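Local coordinates for ribosomal protein s2-related protein (PDB 2JH3), which binds a [4Fe-4S] cluster and has a chelatase-like fold, consistent with a possible role as a sirohydrochlorin ferrochelatase, at residues L294-L299 / S424-R429; P373-E378 / Q438-G443. All coordinates share one frame; numbering follows the deposited sequence.

Contact 1 (L294-L299 / S424-R429); sequences LGEVLL and SCLRTR. With SF4 (iron/sulfur cluster), chain E.
Leu-426 meets the hairpin turn at Gly-295 through a single methyl: its CD2 rests directly on Gly-295 CA at 3.7 Å and lies 4.2 Å from Glu-296 N, with Glu-296 CG slightly farther off. No hydrogen bond crosses between the segments, and the touch is a small van der Waals contact. The turn is type II', and Gly-295, with positive phi (58°), occupies its second position. Leu-312 of the second subunit also packs on Leu-426.

The polar groups beside this touch find their partners outside the two segments. The Glu-296 carboxylate forms a salt bridge with Arg-349 of the second subunit and accepts a hydrogen bond from Leu-351 N, while the Leu-426 carbonyl is bonded by Arg-353 of that subunit.

Metal coordination occupies the far side of 424-429. With SG anti to the backbone N (chi1 -161°), Cys-425 SG binds the cluster iron FE3 at 2.3 Å. Arg-427 N donates to that thiolate sulfur, N to SG 3.6 Å and 162° at the hydrogen, an interaction that may temper its charge. Arg-427 runs beside the cluster, CB 3.8 Å from sulfide S2, and its guanidinium lies oblique to S4 and salt-bridges Glu-52. The arrangement joins a β-hairpin of the stabilising domain to the cysteine-ligated [4Fe-4S] site.

Contact 2 (P373-E378 / Q438-G443); sequences PAVIEE and QTIFSG
The first turn of helix 375-383 faces a short 3-10 segment at 440-441, the two backbones coming closest at Ile-376 and Ile-440, whose CA atoms are 8.5 Å apart. Ala-374 is the N-cap residue of the helix, and Glu-378 N bonds back to its carbonyl.

Side chains fill the gap without a hydrogen bond. Ile-376 and Ile-440 cross at about a right angle, and their CD1 methyls meet at 3.9 Å. In Ile-440, CG1 sits between the backbone N and the carbonyl carbon (chi1 60°), and the extended chain beyond it carries CD1 to the helix. Ile-440 CD1 also lies 4.3 Å from Val-375 CG1, a looser approach.

Phe-441 comes in by its edge. Its CE2 lies 3.5 Å from the carbonyl oxygen of Ile-376, which is in the plane of the ring, and CZ approaches Ile-376 CG2 at 4.2 Å. One ring face is occupied toward its rim by Ile-440 CG1, 4.1 Å above the plane, so the two neighbouring residues pack on each other and on the same helical turn. Ala-283 of helix 275-290 also touches Phe-441, and Trp-281 and Leu-284 of that helix pack on Ile-376.

Thr-439 precedes the 3-10 segment: its OG1 accepts from Phe-441 N at 3.0 Å and also bonds Glu-383, farther along the helix. This is an ST turn leading into a 3-10 segment, through which the loop between strands 427-429 and 448-450 of the cluster-binding domain packs onto a helix of the stabilising domain.

Overall arrangement
Both contacts join the stabilising domain to the cluster-binding domain, illustrating how one interface can be assembled from separate small patches. Their centres lie 9 Å apart and their segments alternate along the chain. Arg-427 bridges them: its NH1 is 3.3 Å from Pro-373 O, a probable though weak hydrogen bond, and makes a long, weak ion pair with Glu-378. An apolar link runs between Leu-294 CD2 and Ile-440 CD1, 3.6 Å apart. Contact 1 holds Cys-425, a cluster ligand alongside Cys-422, Cys-450 and Cys-454, whereas contact 2 stands back, the Val-375 side chain about 9 Å from the cluster. Both also reach the second subunit.

Contact 1 (L294-L299 / S424-R429)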
ATOM      1  N   LEU A 294       1.700  19.422   2.711  1.00 18.93           N
ATOM      2  CA  LEU A 294       2.368  18.986   1.506  1.00 18.91           C
ATOM      3  C   LEU A 294       2.319  17.487   1.510  1.00 18.56           C
ATOM      4  O   LEU A 294       2.933  16.857   2.387  1.00 18.48           O
ATOM      5  CB  LEU A 294       3.868  19.453   1.523  1.00 20.34           C
ATOM      6  CG  LEU A 294       4.221  20.937   1.670  1.00 28.97           C
ATOM      7  CD1 LEU A 294       5.727  21.235   1.456  1.00 32.33           C
ATOM      8  CD2 LEU A 294       3.473  21.787   0.650  1.00 32.02           C
ATOM      9  N   GLY A 295       1.536  16.858   0.616  1.00 18.93           N
ATOM     10  CA  GLY A 295       1.404  15.387   0.656  1.00 16.83           C
ATOM     11  C   GLY A 295       0.891  14.980   2.015  1.00 16.41           C
ATOM     12  O   GLY A 295      -0.182  15.396   2.446  1.00 15.79           O
ATOM     13  N   GLU A 296       1.664  14.146   2.719  1.00 15.61           N
ATOM     14  CA  GLU A 296       1.307  13.618   4.008  1.00 16.48           C
ATOM     15  C   GLU A 296       2.009  14.341   5.171  1.00 16.58           C
ATOM     16  O   GLU A 296       1.987  13.828   6.318  1.00 18.23           O
ATOM     17  CB  GLU A 296       1.709  12.155   4.087  1.00 16.00           C
ATOM     18  CG  GLU A 296       0.865  11.156   3.245  1.00 16.52           C
ATOM     19  CD  GLU A 296       1.226   9.642   3.577  1.00 17.25           C
ATOM     20  OE1 GLU A 296       2.283   9.163   3.094  1.00 20.66           O
ATOM     21  OE2 GLU A 296       0.401   8.933   4.224  1.00 20.77           O
ATOM     22  N   VAL A 297       2.506  15.538   4.907  1.00 16.23           N
ATOM     23  CA  VAL A 297       3.224  16.338   5.890  1.00 17.64           C
ATOM     24  C   VAL A 297       2.570  17.665   6.210  1.00 15.67           C
ATOM     25  O   VAL A 297       2.084  18.378   5.325  1.00 13.84           O
ATOM     26  CB  VAL A 297       4.710  16.552   5.457  1.00 18.11           C
ATOM     27  CG1 VAL A 297       5.505  17.476   6.388  1.00 22.28           C
ATOM     28  CG2 VAL A 297       5.357  15.222   5.486  1.00 20.38           C
ATOM     29  N   LEU A 298       2.532  17.951   7.511  1.00 15.35           N
ATOM     30  CA  LEU A 298       2.005  19.169   8.091  1.00 17.71           C
ATOM     31  C   LEU A 298       3.207  20.073   8.434  1.00 19.10           C
ATOM     32  O   LEU A 298       4.118  19.646   9.138  1.00 21.12           O
ATOM     33  CB  LEU A 298       1.187  18.884   9.363  1.00 17.91           C
ATOM     34  CG  LEU A 298       0.530  20.111  10.027  1.00 19.02           C
ATOM     35  CD1 LEU A 298      -0.391  20.774   9.156  1.00 20.45           C
ATOM     36  CD2 LEU A 298      -0.181  19.711  11.289  1.00 20.29           C
ATOM     37  N   LEU A 299       3.237  21.276   7.855  1.00 19.16           N
ATOM     38  CA  LEU A 299       4.331  22.240   8.038  1.00 20.52           C
ATOM     39  C   LEU A 299       3.757  23.448   8.837  1.00 22.13           C
ATOM     40  O   LEU A 299       2.802  24.071   8.381  1.00 22.87           O
ATOM     41  CB  LEU A 299       4.851  22.614   6.656  1.00 20.12           C
ATOM     42  CG  LEU A 299       6.037  23.571   6.502  1.00 20.71           C
ATOM     43  CD1 LEU A 299       7.244  23.231   7.461  1.00 23.39           C
ATOM     44  CD2 LEU A 299       6.480  23.640   5.055  1.00 23.08           C
ATOM     45  N   SER A 424      -0.485   3.634  -5.412  1.00 17.40           N
ATOM     46  CA  SER A 424       0.220   3.866  -4.163  1.00 19.06           C
ATOM     47  C   SER A 424       0.819   5.247  -4.010  1.00 18.66           C
ATOM     48  O   SER A 424       1.267   5.627  -2.908  1.00 18.23           O
ATOM     49  CB  SER A 424       1.317   2.805  -4.008  1.00 20.16           C
ATOM     50  OG  SER A 424       0.737   1.544  -3.678  1.00 21.33           O
ATOM     51  N   CYS A 425       0.852   5.993  -5.106  1.00 16.23           N
ATOM     52  CA  CYS A 425       1.591   7.222  -5.212  1.00 16.11           C
ATOM     53  C   CYS A 425       0.703   8.446  -5.013  1.00 16.78           C
ATOM     54  O   CYS A 425      -0.448   8.454  -5.470  1.00 16.49           O
ATOM     55  CB  CYS A 425       2.211   7.300  -6.619  1.00 16.25           C
ATOM     56  SG  CYS A 425       3.579   8.483  -6.750  1.00 15.21           S
ATOM     57  N   LEU A 426       1.214   9.495  -4.399  1.00 16.64           N
ATOM     58  CA  LEU A 426       0.514  10.818  -4.385  1.00 16.72           C
ATOM     59  C   LEU A 426       0.387  11.546  -5.733  1.00 17.58           C
ATOM     60  O   LEU A 426      -0.473  12.434  -5.961  1.00 18.48           O
ATOM     61  CB  LEU A 426       1.247  11.732  -3.429  1.00 19.32           C
ATOM     62  CG  LEU A 426       0.897  11.859  -1.907  1.00 23.76           C
ATOM     63  CD1 LEU A 426      -0.054  10.923  -1.378  1.00 23.68           C
ATOM     64  CD2 LEU A 426       2.114  12.129  -0.958  1.00 25.73           C
ATOM     65  N   ARG A 427       1.323  11.264  -6.608  1.00 16.46           N
ATOM     66  CA  ARG A 427       1.463  12.021  -7.840  1.00 17.06           C
ATOM     67  C   ARG A 427       0.422  11.634  -8.874  1.00 17.56           C
ATOM     68  O   ARG A 427      -0.233  10.563  -8.767  1.00 16.68           O
ATOM     69  CB  ARG A 427       2.873  11.815  -8.404  1.00 16.23           C
ATOM     70  CG  ARG A 427       3.938  12.457  -7.591  1.00 15.03           C
ATOM     71  CD  ARG A 427       5.269  12.278  -8.296  1.00 17.89           C
ATOM     72  NE  ARG A 427       6.374  13.189  -7.888  1.00 17.90           N
ATOM     73  CZ  ARG A 427       7.529  12.868  -7.325  1.00 18.81           C
ATOM     74  NH1 ARG A 427       8.466  13.788  -7.191  1.00 18.36           N
ATOM     75  NH2 ARG A 427       7.822  11.610  -7.023  1.00 20.38           N
ATOM     76  N   THR A 428       0.247  12.545  -9.840  1.00 17.19           N
ATOM     77  CA  THR A 428      -0.663  12.427 -10.998  1.00 16.31           C
ATOM     78  C   THR A 428       0.204  12.354 -12.278  1.00 17.26           C
ATOM     79  O   THR A 428       0.973  13.263 -12.561  1.00 17.05           O
ATOM     80  CB  THR A 428      -1.599  13.689 -11.101  1.00 16.80           C
ATOM     81  OG1 THR A 428      -2.480  13.740  -9.957  1.00 15.86           O
ATOM     82  CG2 THR A 428      -2.508  13.611 -12.332  1.00 18.59           C
ATOM     83  N   ARG A 429       0.071  11.235 -12.994  1.00 19.38           N
ATOM     84  CA  ARG A 429       0.897  10.913 -14.205  1.00 18.12           C
ATOM     85  C   ARG A 429       0.550  11.737 -15.403  1.00 18.48           C
ATOM     86  O   ARG A 429      -0.191  11.338 -16.283  1.00 17.97           O
ATOM     87  CB  ARG A 429       0.899   9.399 -14.469  1.00 20.02           C
ATOM     88  CG  ARG A 429      -0.437   8.737 -14.621  1.00 23.26           C
ATOM     89  CD  ARG A 429      -0.241   7.221 -14.583  1.00 22.21           C
ATOM     90  NE  ARG A 429      -1.465   6.417 -14.768  1.00 20.01           N
ATOM     91  CZ  ARG A 429      -2.302   6.112 -13.783  1.00 22.13           C
ATOM     92  NH1 ARG A 429      -3.337   5.330 -14.027  1.00 27.29           N
ATOM     93  NH2 ARG A 429      -2.105   6.551 -12.530  1.00 24.35           N
TER
HETATM   94 FE1  SF4 E 650       4.986   8.678 -11.275  1.00 17.29          FE
HETATM   95 FE2  SF4 E 650       6.156   6.457 -10.240  1.00 19.25          FE
HETATM   96 FE3  SF4 E 650       4.373   7.884  -8.790  1.00 17.78          FE
HETATM   97 FE4  SF4 E 650       3.516   6.402 -10.920  1.00 19.42          FE
HETATM   98  S1  SF4 E 650       4.467   5.565  -8.970  1.00 16.84           S
HETATM   99  S2  SF4 E 650       2.875   8.566 -10.452  1.00 17.98           S
HETATM  100  S3  SF4 E 650       5.289   6.679 -12.393  1.00 17.29           S
HETATM  101  S4  SF4 E 650       6.464   8.610  -9.414  1.00 18.98           S

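Contact 2 (P373-E378 / Q438-G443)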
ATOM      1  N   PRO A 373      11.854  14.681  -2.608  1.00 16.68           N
ATOM      2  CA  PRO A 373      12.669  15.146  -3.749  1.00 18.34           C
ATOM      3  C   PRO A 373      11.877  15.580  -4.955  1.00 18.73           C
ATOM      4  O   PRO A 373      11.002  14.868  -5.387  1.00 18.58           O
ATOM      5  CB  PRO A 373      13.479  13.918  -4.109  1.00 19.92           C
ATOM      6  CG  PRO A 373      13.523  13.177  -2.938  1.00 18.05           C
ATOM      7  CD  PRO A 373      12.315  13.364  -2.164  1.00 17.96           C
ATOM      8  N   ALA A 374      12.183  16.801  -5.426  1.00 18.32           N
ATOM      9  CA  ALA A 374      11.675  17.389  -6.646  1.00 19.06           C
ATOM     10  C   ALA A 374      10.241  17.843  -6.616  1.00 18.32           C
ATOM     11  O   ALA A 374       9.813  18.467  -7.547  1.00 21.08           O
ATOM     12  CB  ALA A 374      11.922  16.479  -7.908  1.00 17.69           C
ATOM     13  N   VAL A 375       9.533  17.585  -5.520  1.00 19.04           N
ATOM     14  CA  VAL A 375       8.147  17.909  -5.425  1.00 20.26           C
ATOM     15  C   VAL A 375       7.930  19.433  -5.446  1.00 20.30           C
ATOM     16  O   VAL A 375       7.013  19.919  -6.056  1.00 19.74           O
ATOM     17  CB  VAL A 375       7.523  17.198  -4.178  1.00 19.26           C
ATOM     18  CG1 VAL A 375       6.176  17.716  -3.874  1.00 23.55           C
ATOM     19  CG2 VAL A 375       7.446  15.688  -4.397  1.00 22.42           C
ATOM     20  N   ILE A 376       8.716  20.191  -4.696  1.00 20.10           N
ATOM     21  CA  ILE A 376       8.515  21.648  -4.657  1.00 19.53           C
ATOM     22  C   ILE A 376       8.691  22.336  -6.044  1.00 18.08           C
ATOM     23  O   ILE A 376       7.824  23.066  -6.502  1.00 18.84           O
ATOM     24  CB  ILE A 376       9.473  22.317  -3.578  1.00 19.18           C
ATOM     25  CG1 ILE A 376       9.027  22.017  -2.128  1.00 18.01           C
ATOM     26  CG2 ILE A 376       9.633  23.796  -3.865  1.00 19.80           C
ATOM     27  CD1 ILE A 376       7.715  21.983  -1.873  1.00 24.06           C
ATOM     28  N   GLU A 377       9.772  21.980  -6.716  1.00 21.04           N
ATOM     29  CA  GLU A 377      10.162  22.522  -7.993  1.00 20.81           C
ATOM     30  C   GLU A 377       9.175  22.119  -9.110  1.00 21.40           C
ATOM     31  O   GLU A 377       8.836  22.912  -9.982  1.00 21.01           O
ATOM     32  CB  GLU A 377      11.554  21.951  -8.304  1.00 23.39           C
ATOM     33  CG  GLU A 377      12.703  22.427  -7.352  1.00 23.14           C
ATOM     34  CD  GLU A 377      13.044  21.476  -6.217  1.00 22.66           C
ATOM     35  OE1 GLU A 377      12.243  20.608  -5.917  1.00 21.60           O
ATOM     36  OE2 GLU A 377      14.098  21.660  -5.575  1.00 22.01           O
ATOM     37  N   GLU A 378       8.764  20.866  -9.123  1.00 20.30           N
ATOM     38  CA  GLU A 378       7.779  20.355 -10.106  1.00 21.81           C
ATOM     39  C   GLU A 378       6.438  20.914  -9.939  1.00 19.82           C
ATOM     40  O   GLU A 378       5.782  21.282 -10.912  1.00 20.29           O
ATOM     41  CB  GLU A 378       7.705  18.836 -10.042  1.00 21.56           C
ATOM     42  CG  GLU A 378       8.908  18.266 -10.607  1.00 23.86           C
ATOM     43  CD  GLU A 378       8.974  16.748 -10.503  1.00 27.49           C
ATOM     44  OE1 GLU A 378       8.187  16.133  -9.738  1.00 37.11           O
ATOM     45  OE2 GLU A 378       9.883  16.149 -11.159  1.00 36.42           O
ATOM     46  N   GLN A 438      -4.776  21.598  -9.802  1.00 19.12           N
ATOM     47  CA  GLN A 438      -4.361  22.328  -8.592  1.00 17.36           C
ATOM     48  C   GLN A 438      -3.289  21.523  -7.866  1.00 16.87           C
ATOM     49  O   GLN A 438      -3.439  20.292  -7.681  1.00 17.29           O
ATOM     50  CB  GLN A 438      -5.512  22.479  -7.653  1.00 17.18           C
ATOM     51  CG  GLN A 438      -6.603  23.514  -8.082  1.00 17.10           C
ATOM     52  CD  GLN A 438      -7.829  23.411  -7.229  1.00 19.57           C
ATOM     53  OE1 GLN A 438      -8.556  22.390  -7.253  1.00 20.51           O
ATOM     54  NE2 GLN A 438      -8.094  24.457  -6.454  1.00 23.85           N
ATOM     55  N   THR A 439      -2.204  22.184  -7.474  1.00 16.72           N
ATOM     56  CA  THR A 439      -1.148  21.547  -6.719  1.00 16.42           C
ATOM     57  C   THR A 439      -1.139  21.970  -5.267  1.00 17.49           C
ATOM     58  O   THR A 439      -1.953  22.770  -4.810  1.00 16.19           O
ATOM     59  CB  THR A 439       0.256  21.834  -7.238  1.00 17.42           C
ATOM     60  OG1 THR A 439       0.602  23.168  -6.884  1.00 18.67           O
ATOM     61  CG2 THR A 439       0.384  21.613  -8.730  1.00 14.69           C
ATOM     62  N   ILE A 440      -0.142  21.439  -4.521  1.00 17.73           N
ATOM     63  CA  ILE A 440       0.123  21.928  -3.201  1.00 18.52           C
ATOM     64  C   ILE A 440       0.133  23.409  -3.051  1.00 17.93           C
ATOM     65  O   ILE A 440      -0.319  23.934  -1.988  1.00 19.09           O
ATOM     66  CB  ILE A 440       1.482  21.346  -2.643  1.00 18.69           C
ATOM     67  CG1 ILE A 440       2.643  21.740  -3.530  1.00 20.28           C
ATOM     68  CG2 ILE A 440       1.267  19.832  -2.470  1.00 17.76           C
ATOM     69  CD1 ILE A 440       4.035  21.302  -2.907  1.00 22.38           C
ATOM     70  N   PHE A 441       0.643  24.079  -4.066  1.00 18.47           N
ATOM     71  CA  PHE A 441       0.656  25.555  -4.041  1.00 20.35           C
ATOM     72  C   PHE A 441      -0.706  26.247  -4.186  1.00 21.92           C
ATOM     73  O   PHE A 441      -0.841  27.452  -3.809  1.00 22.38           O
ATOM     74  CB  PHE A 441       1.644  26.081  -5.054  1.00 20.40           C
ATOM     75  CG  PHE A 441       3.074  25.818  -4.666  1.00 18.84           C
ATOM     76  CD1 PHE A 441       3.576  26.291  -3.466  1.00 23.62           C
ATOM     77  CD2 PHE A 441       3.873  25.111  -5.456  1.00 20.12           C
ATOM     78  CE1 PHE A 441       4.854  26.002  -3.089  1.00 24.82           C
ATOM     79  CE2 PHE A 441       5.165  24.808  -5.069  1.00 21.02           C
ATOM     80  CZ  PHE A 441       5.652  25.249  -3.904  1.00 21.11           C
ATOM     81  N   SER A 442      -1.715  25.526  -4.669  1.00 21.17           N
ATOM     82  CA  SER A 442      -3.106  25.982  -4.618  1.00 21.43           C
ATOM     83  C   SER A 442      -3.866  25.482  -3.382  1.00 21.79           C
ATOM     84  O   SER A 442      -5.090  25.515  -3.353  1.00 24.27           O
ATOM     85  CB  SER A 442      -3.907  25.558  -5.836  1.00 22.84           C
ATOM     86  OG  SER A 442      -3.248  26.048  -6.991  1.00 21.63           O
ATOM     87  N   GLY A 443      -3.173  24.959  -2.404  1.00 20.55           N
ATOM     88  CA  GLY A 443      -3.801  24.480  -1.189  1.00 20.73           C
ATOM     89  C   GLY A 443      -4.344  23.066  -1.253  1.00 20.53           C
ATOM     90  O   GLY A 443      -5.073  22.634  -0.332  1.00 22.35           O
TER